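Local coordinates for protein metazoan TIR-STING fusion (Crassostrea gigas, PDB 6WT6) that joins a Toll/interleukin-1 receptor (TIR) domain to a STING-type ligand-binding domain in a single oyster polypeptide, at residues A[208-220]-A[346-358]. Residues are numbered along the deposited sequence; the frame is centred on the assembly and turned at random.
Sequences AEGRMSEKLFLFF and ICNEIKNQLRKES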
ATOM      1  N   ALA A 208     -31.795  -5.950 -23.036  1.00 45.19           N
ATOM      2  CA  ALA A 208     -30.747  -4.943 -23.109  1.00 42.22           C
ATOM      3  C   ALA A 208     -29.732  -5.252 -24.200  1.00 46.26           C
ATOM      4  O   ALA A 208     -28.639  -4.675 -24.202  1.00 48.77           O
ATOM      5  CB  ALA A 208     -30.045  -4.804 -21.759  1.00 37.41           C
ATOM      6  N   GLU A 209     -30.069  -6.156 -25.117  1.00 46.93           N
ATOM      7  CA  GLU A 209     -29.142  -6.542 -26.172  1.00 53.01           C
ATOM      8  C   GLU A 209     -28.797  -5.342 -27.045  1.00 53.10           C
ATOM      9  O   GLU A 209     -29.684  -4.632 -27.527  1.00 58.96           O
ATOM     10  CB  GLU A 209     -29.749  -7.660 -27.021  1.00 61.06           C
ATOM     11  CG  GLU A 209     -29.982  -8.960 -26.267  1.00 66.33           C
ATOM     12  CD  GLU A 209     -28.690  -9.697 -25.953  1.00 69.72           C
ATOM     13  OE1 GLU A 209     -27.662  -9.394 -26.595  1.00 70.90           O
ATOM     14  OE2 GLU A 209     -28.702 -10.578 -25.067  1.00 69.43           O
ATOM     15  N   GLY A 210     -27.498  -5.121 -27.246  1.00 49.00           N
ATOM     16  CA  GLY A 210     -27.019  -3.978 -27.990  1.00 50.73           C
ATOM     17  C   GLY A 210     -27.019  -2.673 -27.226  1.00 49.21           C
ATOM     18  O   GLY A 210     -26.472  -1.682 -27.726  1.00 48.01           O
ATOM     19  N   ARG A 211     -27.610  -2.639 -26.030  1.00 49.19           N
ATOM     20  CA  ARG A 211     -27.680  -1.433 -25.216  1.00 49.74           C
ATOM     21  C   ARG A 211     -26.997  -1.619 -23.867  1.00 46.85           C
ATOM     22  O   ARG A 211     -27.319  -0.908 -22.909  1.00 45.55           O
ATOM     23  CB  ARG A 211     -29.138  -1.010 -25.023  1.00 54.72           C
ATOM     24  CG  ARG A 211     -29.877  -0.709 -26.320  1.00 62.87           C
ATOM     25  CD  ARG A 211     -29.353   0.560 -26.981  1.00 70.52           C
ATOM     26  NE  ARG A 211     -30.003   0.832 -28.262  1.00 77.48           N
ATOM     27  CZ  ARG A 211     -29.464   0.565 -29.449  1.00 81.93           C
ATOM     28  NH1 ARG A 211     -28.258   0.020 -29.527  1.00 81.92           N
ATOM     29  NH2 ARG A 211     -30.129   0.847 -30.561  1.00 85.24           N
ATOM     30  N   MET A 212     -26.057  -2.558 -23.773  1.00 46.13           N
ATOM     31  CA  MET A 212     -25.397  -2.853 -22.507  1.00 42.89           C
ATOM     32  C   MET A 212     -24.078  -3.562 -22.773  1.00 43.87           C
ATOM     33  O   MET A 212     -24.037  -4.543 -23.522  1.00 45.26           O
ATOM     34  CB  MET A 212     -26.289  -3.714 -21.610  1.00 39.96           C
ATOM     35  CG  MET A 212     -25.663  -4.059 -20.273  1.00 34.61           C
ATOM     36  SD  MET A 212     -26.767  -5.048 -19.255  1.00 38.74           S
ATOM     37  CE  MET A 212     -25.971  -4.903 -17.658  1.00 31.18           C
ATOM     38  N   SER A 213     -23.011  -3.064 -22.156  1.00 39.68           N
ATOM     39  CA  SER A 213     -21.708  -3.699 -22.231  1.00 35.20           C
ATOM     40  C   SER A 213     -21.623  -4.860 -21.244  1.00 32.65           C
ATOM     41  O   SER A 213     -22.352  -4.929 -20.253  1.00 33.31           O
ATOM     42  CB  SER A 213     -20.600  -2.684 -21.944  1.00 34.62           C
ATOM     43  OG  SER A 213     -19.367  -3.332 -21.667  1.00 32.48           O
ATOM     44  N   GLU A 214     -20.707  -5.783 -21.534  1.00 32.80           N
ATOM     45  CA  GLU A 214     -20.438  -6.896 -20.632  1.00 40.15           C
ATOM     46  C   GLU A 214     -19.658  -6.481 -19.393  1.00 40.59           C
ATOM     47  O   GLU A 214     -19.702  -7.196 -18.387  1.00 41.98           O
ATOM     48  CB  GLU A 214     -19.646  -7.991 -21.348  1.00 44.84           C
ATOM     49  CG  GLU A 214     -20.290  -8.559 -22.592  1.00 52.60           C
ATOM     50  CD  GLU A 214     -19.403  -9.599 -23.251  1.00 55.85           C
ATOM     51  OE1 GLU A 214     -18.238  -9.736 -22.822  1.00 56.13           O
ATOM     52  OE2 GLU A 214     -19.865 -10.277 -24.191  1.00 59.91           O
ATOM     53  N   LYS A 215     -18.945  -5.359 -19.443  1.00 38.16           N
ATOM     54  CA  LYS A 215     -17.962  -5.050 -18.418  1.00 35.19           C
ATOM     55  C   LYS A 215     -18.604  -4.387 -17.202  1.00 34.51           C
ATOM     56  O   LYS A 215     -19.707  -3.837 -17.258  1.00 34.09           O
ATOM     57  CB  LYS A 215     -16.867  -4.141 -18.977  1.00 35.65           C
ATOM     58  CG  LYS A 215     -16.040  -4.753 -20.104  1.00 35.05           C
ATOM     59  CD  LYS A 215     -14.889  -3.831 -20.486  1.00 35.74           C
ATOM     60  CE  LYS A 215     -14.057  -4.405 -21.622  1.00 38.14           C
ATOM     61  NZ  LYS A 215     -14.853  -4.586 -22.873  1.00 42.55           N
ATOM     62  N   LEU A 216     -17.884  -4.459 -16.085  1.00 31.57           N
ATOM     63  CA  LEU A 216     -18.227  -3.730 -14.873  1.00 26.26           C
ATOM     64  C   LEU A 216     -17.501  -2.390 -14.903  1.00 29.27           C
ATOM     65  O   LEU A 216     -16.267  -2.349 -14.950  1.00 30.50           O
ATOM     66  CB  LEU A 216     -17.829  -4.531 -13.634  1.00 26.38           C
ATOM     67  CG  LEU A 216     -18.027  -3.837 -12.285  1.00 23.88           C
ATOM     68  CD1 LEU A 216     -19.503  -3.550 -12.043  1.00 19.37           C
ATOM     69  CD2 LEU A 216     -17.440  -4.671 -11.156  1.00 20.99           C
ATOM     70  N   PHE A 217     -18.261  -1.300 -14.891  1.00 29.47           N
ATOM     71  CA  PHE A 217     -17.684   0.036 -14.953  1.00 27.49           C
ATOM     72  C   PHE A 217     -17.359   0.510 -13.542  1.00 21.96           C
ATOM     73  O   PHE A 217     -18.243   0.567 -12.680  1.00 21.65           O
ATOM     74  CB  PHE A 217     -18.630   1.000 -15.667  1.00 29.29           C
ATOM     75  CG  PHE A 217     -18.707   0.770 -17.149  1.00 32.51           C
ATOM     76  CD1 PHE A 217     -18.007   1.582 -18.027  1.00 32.02           C
ATOM     77  CD2 PHE A 217     -19.449  -0.281 -17.663  1.00 34.82           C
ATOM     78  CE1 PHE A 217     -18.061   1.364 -19.388  1.00 32.84           C
ATOM     79  CE2 PHE A 217     -19.508  -0.506 -19.027  1.00 35.15           C
ATOM     80  CZ  PHE A 217     -18.814   0.319 -19.891  1.00 35.89           C
ATOM     81  N   LEU A 218     -16.090   0.823 -13.305  1.00 20.20           N
ATOM     82  CA  LEU A 218     -15.590   1.224 -11.997  1.00 19.95           C
ATOM     83  C   LEU A 218     -15.290   2.715 -12.035  1.00 23.44           C
ATOM     84  O   LEU A 218     -14.471   3.168 -12.843  1.00 26.00           O
ATOM     85  CB  LEU A 218     -14.341   0.428 -11.625  1.00 19.54           C
ATOM     86  CG  LEU A 218     -14.481  -1.093 -11.573  1.00 17.57           C
ATOM     87  CD1 LEU A 218     -13.109  -1.731 -11.511  1.00 15.13           C
ATOM     88  CD2 LEU A 218     -15.338  -1.514 -10.380  1.00 19.89           C
ATOM     89  N   PHE A 219     -15.948   3.473 -11.165  1.00 24.20           N
ATOM     90  CA  PHE A 219     -15.926   4.927 -11.241  1.00 23.10           C
ATOM     91  C   PHE A 219     -14.857   5.490 -10.318  1.00 22.90           C
ATOM     92  O   PHE A 219     -14.775   5.116  -9.142  1.00 21.12           O
ATOM     93  CB  PHE A 219     -17.305   5.502 -10.916  1.00 27.79           C
ATOM     94  CG  PHE A 219     -18.321   5.226 -11.986  1.00 31.06           C
ATOM     95  CD1 PHE A 219     -18.473   6.096 -13.054  1.00 32.28           C
ATOM     96  CD2 PHE A 219     -19.090   4.075 -11.951  1.00 31.61           C
ATOM     97  CE1 PHE A 219     -19.394   5.832 -14.052  1.00 34.87           C
ATOM     98  CE2 PHE A 219     -20.013   3.809 -12.946  1.00 31.83           C
ATOM     99  CZ  PHE A 219     -20.164   4.687 -13.998  1.00 31.22           C
ATOM    100  N   PHE A 220     -14.046   6.394 -10.864  1.00 24.16           N
ATOM    101  CA  PHE A 220     -12.851   6.923 -10.210  1.00 22.80           C
ATOM    102  C   PHE A 220     -12.916   8.443 -10.309  1.00 21.49           C
ATOM    103  O   PHE A 220     -12.284   9.046 -11.188  1.00 19.84           O
ATOM    104  CB  PHE A 220     -11.590   6.354 -10.871  1.00 21.63           C
ATOM    105  CG  PHE A 220     -10.322   6.520 -10.068  1.00 21.17           C
ATOM    106  CD1 PHE A 220     -10.084   7.663  -9.315  1.00 25.85           C
ATOM    107  CD2 PHE A 220      -9.354   5.528 -10.090  1.00 16.49           C
ATOM    108  CE1 PHE A 220      -8.911   7.803  -8.590  1.00 23.76           C
ATOM    109  CE2 PHE A 220      -8.181   5.662  -9.372  1.00 18.30           C
ATOM    110  CZ  PHE A 220      -7.959   6.801  -8.618  1.00 20.10           C
ATOM    111  N   ILE A 346     -21.214   8.499 -19.180  1.00 30.28           N
ATOM    112  CA  ILE A 346     -21.386   7.050 -19.095  1.00 29.60           C
ATOM    113  C   ILE A 346     -21.843   6.479 -20.435  1.00 34.49           C
ATOM    114  O   ILE A 346     -21.351   5.433 -20.874  1.00 37.28           O
ATOM    115  CB  ILE A 346     -22.365   6.688 -17.964  1.00 30.43           C
ATOM    116  CG1 ILE A 346     -21.839   7.188 -16.618  1.00 32.15           C
ATOM    117  CG2 ILE A 346     -22.588   5.182 -17.917  1.00 29.64           C
ATOM    118  CD1 ILE A 346     -22.790   6.941 -15.456  1.00 30.72           C
ATOM    119  N   CYS A 347     -22.793   7.149 -21.100  1.00 37.13           N
ATOM    120  CA  CYS A 347     -23.227   6.710 -22.426  1.00 40.71           C
ATOM    121  C   CYS A 347     -22.061   6.660 -23.400  1.00 45.52           C
ATOM    122  O   CYS A 347     -21.980   5.759 -24.242  1.00 48.87           O
ATOM    123  CB  CYS A 347     -24.317   7.634 -22.969  1.00 42.67           C
ATOM    124  SG  CYS A 347     -25.951   7.387 -22.264  1.00 46.42           S
ATOM    125  N   ASN A 348     -21.148   7.625 -23.304  1.00 46.47           N
ATOM    126  CA  ASN A 348     -19.963   7.589 -24.150  1.00 45.39           C
ATOM    127  C   ASN A 348     -19.112   6.360 -23.851  1.00 38.53           C
ATOM    128  O   ASN A 348     -18.611   5.708 -24.772  1.00 37.31           O
ATOM    129  CB  ASN A 348     -19.147   8.866 -23.967  1.00 48.85           C
ATOM    130  CG  ASN A 348     -19.487   9.927 -24.994  1.00 54.48           C
ATOM    131  OD1 ASN A 348     -19.062   9.841 -26.148  1.00 60.35           O
ATOM    132  ND2 ASN A 348     -20.239  10.938 -24.579  1.00 51.36           N
ATOM    133  N   GLU A 349     -18.938   6.025 -22.569  1.00 34.52           N
ATOM    134  CA  GLU A 349     -18.114   4.871 -22.223  1.00 35.46           C
ATOM    135  C   GLU A 349     -18.792   3.565 -22.608  1.00 30.25           C
ATOM    136  O   GLU A 349     -18.128   2.640 -23.087  1.00 34.77           O
ATOM    137  CB  GLU A 349     -17.777   4.885 -20.733  1.00 39.61           C
ATOM    138  CG  GLU A 349     -16.561   5.727 -20.384  1.00 46.96           C
ATOM    139  CD  GLU A 349     -15.277   5.203 -21.008  1.00 55.98           C
ATOM    140  OE1 GLU A 349     -15.239   4.027 -21.439  1.00 58.16           O
ATOM    141  OE2 GLU A 349     -14.297   5.976 -21.070  1.00 60.94           O
ATOM    142  N   ILE A 350     -20.106   3.467 -22.408  1.00 26.80           N
ATOM    143  CA  ILE A 350     -20.827   2.245 -22.756  1.00 30.17           C
ATOM    144  C   ILE A 350     -20.734   1.977 -24.252  1.00 38.50           C
ATOM    145  O   ILE A 350     -20.490   0.843 -24.682  1.00 41.43           O
ATOM    146  CB  ILE A 350     -22.292   2.339 -22.292  1.00 31.10           C
ATOM    147  CG1 ILE A 350     -22.376   2.372 -20.765  1.00 33.42           C
ATOM    148  CG2 ILE A 350     -23.104   1.179 -22.849  1.00 28.69           C
ATOM    149  CD1 ILE A 350     -23.787   2.511 -20.246  1.00 29.98           C
ATOM    150  N   LYS A 351     -20.926   3.017 -25.068  1.00 41.67           N
ATOM    151  CA  LYS A 351     -20.858   2.846 -26.516  1.00 43.64           C
ATOM    152  C   LYS A 351     -19.445   2.500 -26.967  1.00 46.60           C
ATOM    153  O   LYS A 351     -19.261   1.704 -27.895  1.00 49.21           O
ATOM    154  CB  LYS A 351     -21.356   4.113 -27.214  1.00 42.05           C
ATOM    155  CG  LYS A 351     -22.834   4.395 -26.990  1.00 43.61           C
ATOM    156  CD  LYS A 351     -23.255   5.723 -27.601  1.00 44.83           C
ATOM    157  CE  LYS A 351     -24.743   5.963 -27.402  1.00 46.13           C
ATOM    158  NZ  LYS A 351     -25.200   7.239 -28.021  1.00 49.62           N
ATOM    159  N   ASN A 352     -18.432   3.081 -26.318  1.00 44.08           N
ATOM    160  CA  ASN A 352     -17.051   2.753 -26.655  1.00 46.42           C
ATOM    161  C   ASN A 352     -16.751   1.284 -26.380  1.00 48.37           C
ATOM    162  O   ASN A 352     -16.068   0.621 -27.171  1.00 49.96           O
ATOM    163  CB  ASN A 352     -16.100   3.657 -25.870  1.00 46.11           C
ATOM    164  CG  ASN A 352     -14.649   3.442 -26.242  1.00 50.51           C
ATOM    165  OD1 ASN A 352     -14.265   3.598 -27.400  1.00 57.19           O
ATOM    166  ND2 ASN A 352     -13.827   3.108 -25.254  1.00 48.92           N
ATOM    167  N   GLN A 353     -17.260   0.755 -25.266  1.00 41.77           N
ATOM    168  CA  GLN A 353     -16.994  -0.636 -24.932  1.00 40.86           C
ATOM    169  C   GLN A 353     -17.773  -1.591 -25.828  1.00 47.50           C
ATOM    170  O   GLN A 353     -17.293  -2.694 -26.115  1.00 49.27           O
ATOM    171  CB  GLN A 353     -17.315  -0.892 -23.461  1.00 34.85           C
ATOM    172  CG  GLN A 353     -16.422  -0.125 -22.504  1.00 31.28           C
ATOM    173  CD  GLN A 353     -14.948  -0.385 -22.752  1.00 36.13           C
ATOM    174  OE1 GLN A 353     -14.538  -1.519 -23.016  1.00 40.25           O
ATOM    175  NE2 GLN A 353     -14.142   0.669 -22.677  1.00 34.03           N
ATOM    176  N   LEU A 354     -18.964  -1.191 -26.283  1.00 50.21           N
ATOM    177  CA  LEU A 354     -19.722  -2.041 -27.196  1.00 48.01           C
ATOM    178  C   LEU A 354     -19.027  -2.171 -28.545  1.00 56.76           C
ATOM    179  O   LEU A 354     -19.123  -3.221 -29.190  1.00 61.21           O
ATOM    180  CB  LEU A 354     -21.140  -1.498 -27.372  1.00 39.40           C
ATOM    181  CG  LEU A 354     -22.106  -1.711 -26.203  1.00 34.73           C
ATOM    182  CD1 LEU A 354     -23.344  -0.845 -26.353  1.00 37.31           C
ATOM    183  CD2 LEU A 354     -22.505  -3.174 -26.106  1.00 32.47           C
ATOM    184  N   ARG A 355     -18.326  -1.121 -28.984  1.00 59.21           N
ATOM    185  CA  ARG A 355     -17.528  -1.209 -30.203  1.00 63.29           C
ATOM    186  C   ARG A 355     -16.456  -2.285 -30.080  1.00 64.48           C
ATOM    187  O   ARG A 355     -16.289  -3.119 -30.976  1.00 70.92           O
ATOM    188  CB  ARG A 355     -16.887   0.146 -30.508  1.00 65.64           C
ATOM    189  CG  ARG A 355     -17.522   0.906 -31.657  1.00 70.76           C
ATOM    190  CD  ARG A 355     -16.839   2.255 -31.873  1.00 75.29           C
ATOM    191  NE  ARG A 355     -16.986   3.136 -30.716  1.00 77.38           N
ATOM    192  CZ  ARG A 355     -18.044   3.912 -30.500  1.00 80.24           C
ATOM    193  NH1 ARG A 355     -19.050   3.918 -31.364  1.00 83.77           N
ATOM    194  NH2 ARG A 355     -18.097   4.681 -29.422  1.00 78.98           N
ATOM    195  N   LYS A 356     -15.716  -2.277 -28.968  1.00 60.32           N
ATOM    196  CA  LYS A 356     -14.624  -3.227 -28.796  1.00 58.78           C
ATOM    197  C   LYS A 356     -15.130  -4.657 -28.662  1.00 61.60           C
ATOM    198  O   LYS A 356     -14.447  -5.597 -29.083  1.00 64.58           O
ATOM    199  CB  LYS A 356     -13.790  -2.839 -27.578  1.00 55.25           C
ATOM    200  CG  LYS A 356     -13.187  -1.449 -27.668  1.00 53.27           C
ATOM    201  CD  LYS A 356     -12.524  -1.056 -26.361  1.00 53.02           C
ATOM    202  CE  LYS A 356     -11.810   0.276 -26.487  1.00 54.70           C
ATOM    203  NZ  LYS A 356     -10.682   0.196 -27.453  1.00 56.73           N
ATOM    204  N   GLU A 357     -16.317  -4.842 -28.089  1.00 61.49           N
ATOM    205  CA  GLU A 357     -16.926  -6.157 -27.947  1.00 61.19           C
ATOM    206  C   GLU A 357     -17.703  -6.586 -29.191  1.00 67.50           C
ATOM    207  O   GLU A 357     -18.523  -7.508 -29.111  1.00 73.11           O
ATOM    208  CB  GLU A 357     -17.839  -6.177 -26.718  1.00 54.17           C
ATOM    209  CG  GLU A 357     -17.121  -5.806 -25.432  1.00 50.94           C
ATOM    210  CD  GLU A 357     -18.066  -5.378 -24.325  1.00 52.49           C
ATOM    211  OE1 GLU A 357     -19.264  -5.729 -24.379  1.00 54.70           O
ATOM    212  OE2 GLU A 357     -17.605  -4.681 -23.397  1.00 51.14           O
ATOM    213  N   SER A 358     -17.462  -5.945 -30.330  1.00 65.89           N
ATOM    214  CA  SER A 358     -18.175  -6.271 -31.557  1.00 63.29           C
ATOM    215  C   SER A 358     -17.234  -6.826 -32.620  1.00 61.40           C
ATOM    216  O   SER A 358     -16.022  -6.891 -32.414  1.00 61.76           O
ATOM    217  CB  SER A 358     -18.899  -5.038 -32.092  1.00 65.03           C
ATOM    218  OG  SER A 358     -19.510  -5.316 -33.340  1.00 69.99           O
TER
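Glu357, the first residue past the end of helix 346-356, shows how one carboxylate can bind both the backbone and the side chains of a strand corner. Each oxygen has its own task. OE1 takes the backbone N-H of Glu214 in a nearly straight bond (3.2 Å, 172°), met on the syn side but tilted from the carboxylate plane. OE2 accepts twice: its syn lone pair receives OG of Ser213 at 2.8 Å, while NZ of Lys215 arrives on the anti side in a salt bridge, and this division fixes the rotation of the carboxylate. Ser213 OG also accepts from the backbone N of Lys215, closing an ST turn where the chain turns a corner at Glu214 and Lys215, ahead of strand 216-220; a chi1 of 165°, which sets OG beside its carbonyl carbon, lets it do both. Lys215 is extended as far as CE and then bends at its last torsion, crossing Gln353 at about a right angle; its NZ meets OE1 of Gln353 in the carbonyl plane at 3.1 Å.

The contact belongs to the STING ligand-binding domain, an alpha/beta fold, where helix 341-356 lies against a mixed sheet, its 346-356 part running roughly antiparallel to strand 216-220 (141°). Along this face polar grip gives way to apolar packing. The Phe217 ring has CB of Ser213 at its edge, and its CZ lies 3.6 Å from CG of Gln353, the two side chains sliding past each other in opposite directions with ring and amide planes steeply inclined. Farther along, Phe219 crosses Ile346 at about a right angle, Phe219 CZ lying 3.8 Å from Ile346 CD1, while Phe275 of strand 272-279 also touches Ile346. At the other end Leu354 sets its two methyls against backbone carbonyl oxygens, CD1 by Gly210 O and CD2 3.3 Å from Met212 O, which hydrogen-bonds Arg203 of helix 176-204.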